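Local coordinates for protein Ral guanine nucleotide dissociation stimulator-like 2 (PDB 4JGW) that probably acts as a guanine nucleotide exchange factor for small G proteins and as an effector of Ras or Rap, at residues G386-Y390 and E435-Y439; H62-A66 and R113-A118. All coordinates share one frame; numbering follows the deposited sequence.

Contact 1: residues G386-Y390 and E435-Y439; sequences GVVPY and ECRGY
At the base of the helical hairpin of the Ras-GEF (CDC25-homology) domain, the extended chain of G386-V388 leading into helix 392-404 runs across the C-terminal end of helix 416-436, between E435 and the Y439 ring. G386 CA sits over the centre of the Y439 ring, 3.5 Å from its centroid and only 5° off the ring normal, a CH-pi contact. The same carbon makes a nearly straight CA-H...O contact with the carbonyl oxygen of E435, G386 CA to E435 O being 3.3 Å; that oxygen also accepts the backbone bond from G438 N. The type I turn C436-Y439, with Y439 N bonded to C436 O at 3.2 Å, brings the tyrosine round beside the chain, and its hydroxyl is hydrogen-bonded to L304 O. With Y439 CG anti to its carbonyl carbon (chi1 -81°), the ring reaches back over the incoming chain. V388 CG2 touches Y439 CE1 at 3.6 Å, the two side chains running at about a right angle. On the E435 side, V387 CG1 sits against the glutamate chain, crossing it at a slant, 3.8 Å from both E435 CB and E435 CD, while E435 OE2 makes a salt bridge to R305. V387 O comes within 3.2 Å of C436 CB, and the cysteine sulfur brushes V388 CG2. No hydrogen bond joins the two segments; apolar and CH contacts do the packing. Such a meeting of the first helix's lead-in with the end of the second helix and the turn that follows is consistent with the helical hairpin of CDC25-homology domains, as in Sos.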
# COMPACT_ATOMS: atom_id res chain seq x y z
N GLY A 386 -14.85 6.98 5.44
CA GLY A 386 -13.80 5.96 5.39
C GLY A 386 -13.73 5.22 4.07
O GLY A 386 -14.66 5.29 3.26
N VAL A 387 -12.62 4.51 3.85
CA VAL A 387 -12.42 3.68 2.66
C VAL A 387 -11.38 2.58 2.92
O VAL A 387 -10.43 2.79 3.67
CB VAL A 387 -12.04 4.54 1.40
CG1 VAL A 387 -10.63 5.12 1.53
CG2 VAL A 387 -12.19 3.73 0.12
N VAL A 388 -11.59 1.41 2.32
CA VAL A 388 -10.59 0.35 2.30
C VAL A 388 -10.52 -0.23 0.89
O VAL A 388 -11.45 -0.89 0.43
CB VAL A 388 -10.89 -0.80 3.30
CG1 VAL A 388 -9.76 -1.83 3.29
CG2 VAL A 388 -11.10 -0.28 4.71
N PRO A 389 -9.41 0.03 0.17
CA PRO A 389 -9.27 -0.50 -1.18
C PRO A 389 -8.90 -1.98 -1.18
O PRO A 389 -8.34 -2.48 -0.20
CB PRO A 389 -8.13 0.33 -1.76
CG PRO A 389 -7.29 0.68 -0.59
CD PRO A 389 -8.23 0.83 0.57
N TYR A 390 -9.23 -2.66 -2.27
CA TYR A 390 -8.69 -3.98 -2.53
C TYR A 390 -7.24 -3.79 -2.97
O TYR A 390 -6.96 -3.18 -4.01
CB TYR A 390 -9.51 -4.71 -3.60
CG TYR A 390 -8.85 -5.98 -4.13
CD1 TYR A 390 -8.47 -7.00 -3.25
CD2 TYR A 390 -8.63 -6.16 -5.49
CE1 TYR A 390 -7.86 -8.16 -3.73
CE2 TYR A 390 -8.03 -7.32 -5.97
CZ TYR A 390 -7.65 -8.32 -5.09
OH TYR A 390 -7.06 -9.47 -5.56
N GLU A 435 -7.86 8.83 4.37
CA GLU A 435 -9.31 8.75 4.23
C GLU A 435 -9.87 7.59 5.05
O GLU A 435 -10.97 7.70 5.61
CB GLU A 435 -9.71 8.62 2.76
CG GLU A 435 -11.13 9.10 2.46
CD GLU A 435 -11.61 8.74 1.06
OE1 GLU A 435 -10.78 8.71 0.12
OE2 GLU A 435 -12.82 8.48 0.91
N CYS A 436 -9.11 6.50 5.13
CA CYS A 436 -9.45 5.34 5.95
C CYS A 436 -9.54 5.68 7.44
O CYS A 436 -10.33 5.08 8.18
CB CYS A 436 -8.43 4.22 5.74
SG CYS A 436 -8.79 2.68 6.63
N ARG A 437 -8.74 6.65 7.88
CA ARG A 437 -8.75 7.15 9.26
C ARG A 437 -10.11 7.75 9.65
O ARG A 437 -10.44 7.83 10.83
CB ARG A 437 -7.63 8.17 9.49
CG ARG A 437 -6.23 7.57 9.37
CD ARG A 437 -5.14 8.56 9.76
NE ARG A 437 -3.82 7.92 9.71
CZ ARG A 437 -2.97 8.02 8.69
NH1 ARG A 437 -3.27 8.74 7.62
NH2 ARG A 437 -1.80 7.40 8.74
N GLY A 438 -10.88 8.16 8.64
CA GLY A 438 -12.22 8.72 8.83
C GLY A 438 -13.27 7.78 9.40
O GLY A 438 -14.31 8.24 9.88
N TYR A 439 -13.02 6.47 9.34
CA TYR A 439 -13.93 5.48 9.92
C TYR A 439 -14.13 5.69 11.42
O TYR A 439 -13.19 6.04 12.14
CB TYR A 439 -13.42 4.05 9.70
CG TYR A 439 -13.71 3.45 8.34
CD1 TYR A 439 -12.68 2.95 7.55
CD2 TYR A 439 -15.02 3.37 7.84
CE1 TYR A 439 -12.93 2.38 6.31
CE2 TYR A 439 -15.28 2.81 6.59
CZ TYR A 439 -14.22 2.32 5.83
OH TYR A 439 -14.45 1.76 4.59

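Contact 2: residues H62-A66 and R113-A118; sequences HLLDA and RTTGVA
L63, in the last turn of helix 56-63, meets helix 108-128 through its backbone: L63 O lies 3.8 Å from V117 CG1, while its side chain packs on helix 75-82. L64, where the chain leaves helical geometry, does most of the work. Its carbonyl oxygen is bordered by two methyls, with L64 O 3.6 Å from T114 CG2 and the same distance from V117 CG1. Its CG, anti to the carbonyl carbon (chi1 -56°), carries CD2 over to the facing helix, 3.8 Å from A118 CA and 4.0 Å from A118 CB. T114 turns its methyl to this contact and gives its hydroxyl to a bond with E110 O in its own helix. D65 points away from helix 108-128 and bonds weakly through OD1 to R67 N, ahead of helix 68-71; its carboxylate stays 6.0 Å from R113, measured from D65 OD1 to R113 NH1. A66 turns back toward the helix, its CB 3.8 Å from V117 CG2, with R113 CD touching A66 CB at 3.9 Å on the exposed rim. V117, its CB directed at this corner, thus sets CG1, anti to its backbone N (chi1 -176°), against L64 O and CG2 against A66. Around this corner, L64 also packs on V96 and R99 of helix 89-101, T115 touches helix 138-151 on another side of helix 108-128, and H62 meets F26 of strand 24-33 edge-to-face.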
# COMPACT_ATOMS: atom_id res chain seq x y z
N HIS A 62 22.28 14.98 -4.64
CA HIS A 62 21.03 15.65 -5.00
C HIS A 62 20.07 15.71 -3.81
O HIS A 62 19.38 16.71 -3.61
CB HIS A 62 20.40 14.94 -6.20
CG HIS A 62 19.22 15.65 -6.79
ND1 HIS A 62 19.29 16.93 -7.30
CD2 HIS A 62 17.94 15.24 -6.99
CE1 HIS A 62 18.10 17.29 -7.76
NE2 HIS A 62 17.27 16.28 -7.59
N LEU A 63 20.05 14.64 -3.01
CA LEU A 63 19.23 14.57 -1.79
C LEU A 63 19.55 15.70 -0.82
O LEU A 63 18.64 16.32 -0.25
CB LEU A 63 19.45 13.23 -1.09
CG LEU A 63 18.33 12.44 -0.40
CD1 LEU A 63 18.91 11.64 0.78
CD2 LEU A 63 17.15 13.28 0.07
N LEU A 64 20.84 15.98 -0.64
CA LEU A 64 21.30 16.92 0.37
C LEU A 64 21.55 18.33 -0.18
O LEU A 64 22.09 19.19 0.52
CB LEU A 64 22.54 16.38 1.10
CG LEU A 64 22.43 15.01 1.79
CD1 LEU A 64 23.69 14.71 2.58
CD2 LEU A 64 21.21 14.90 2.70
N ASP A 65 21.16 18.55 -1.43
CA ASP A 65 21.22 19.86 -2.06
C ASP A 65 20.01 20.69 -1.63
O ASP A 65 18.87 20.24 -1.76
CB ASP A 65 21.28 19.72 -3.58
CG ASP A 65 21.46 21.05 -4.31
OD1 ASP A 65 21.82 22.06 -3.66
OD2 ASP A 65 21.24 21.08 -5.53
N ALA A 66 20.27 21.89 -1.13
CA ALA A 66 19.23 22.80 -0.63
C ALA A 66 18.21 23.22 -1.68
O ALA A 66 17.07 23.54 -1.35
CB ALA A 66 19.87 24.02 0.01
N ARG A 113 24.53 24.77 5.96
CA ARG A 113 23.43 24.65 5.01
C ARG A 113 23.10 23.19 4.71
O ARG A 113 21.96 22.76 4.88
CB ARG A 113 23.79 25.40 3.71
CG ARG A 113 22.68 25.46 2.67
CD ARG A 113 23.25 25.58 1.26
NE ARG A 113 24.05 26.79 1.07
CZ ARG A 113 25.01 26.94 0.16
NH1 ARG A 113 25.31 25.94 -0.67
NH2 ARG A 113 25.67 28.08 0.07
N THR A 114 24.11 22.43 4.27
CA THR A 114 23.94 21.03 3.90
C THR A 114 23.58 20.16 5.11
O THR A 114 22.75 19.25 5.01
CB THR A 114 25.20 20.48 3.21
OG1 THR A 114 25.52 21.30 2.09
CG2 THR A 114 24.99 19.04 2.72
N THR A 115 24.20 20.45 6.26
CA THR A 115 23.86 19.78 7.51
C THR A 115 22.39 20.03 7.86
O THR A 115 21.70 19.12 8.31
CB THR A 115 24.78 20.23 8.67
OG1 THR A 115 26.15 20.06 8.28
CG2 THR A 115 24.53 19.40 9.92
N GLY A 116 21.93 21.25 7.61
CA GLY A 116 20.52 21.61 7.79
C GLY A 116 19.59 20.83 6.88
O GLY A 116 18.52 20.40 7.30
N VAL A 117 20.01 20.63 5.63
CA VAL A 117 19.25 19.82 4.68
C VAL A 117 19.23 18.36 5.14
O VAL A 117 18.19 17.70 5.08
CB VAL A 117 19.79 19.94 3.23
CG1 VAL A 117 18.93 19.15 2.25
CG2 VAL A 117 19.86 21.40 2.80
N ALA A 118 20.37 17.87 5.61
CA ALA A 118 20.49 16.50 6.10
C ALA A 118 19.59 16.24 7.31
O ALA A 118 18.89 15.23 7.36
CB ALA A 118 21.95 16.16 6.42

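In the fold
The two contacts belong to different halves of the chain: contact 2 lies within the N-terminal Ras-GEF motif (REM) region and contact 1 within the Ras-GEF, CDC25-homology region. Their centres are 36 Å apart and their nearest atoms about 22 Å, so they do not touch, and contact 2 closes along the sequence before contact 1 begins. Contact 2 joins a helix end to another helix, far from the chain centre at 29 Å; contact 1, 12 Å from it, brings the chain entering the helical hairpin against the chain leaving it. In relatives such as Sos that hairpin opens the nucleotide site of the bound G protein; a comparable role here is inferred.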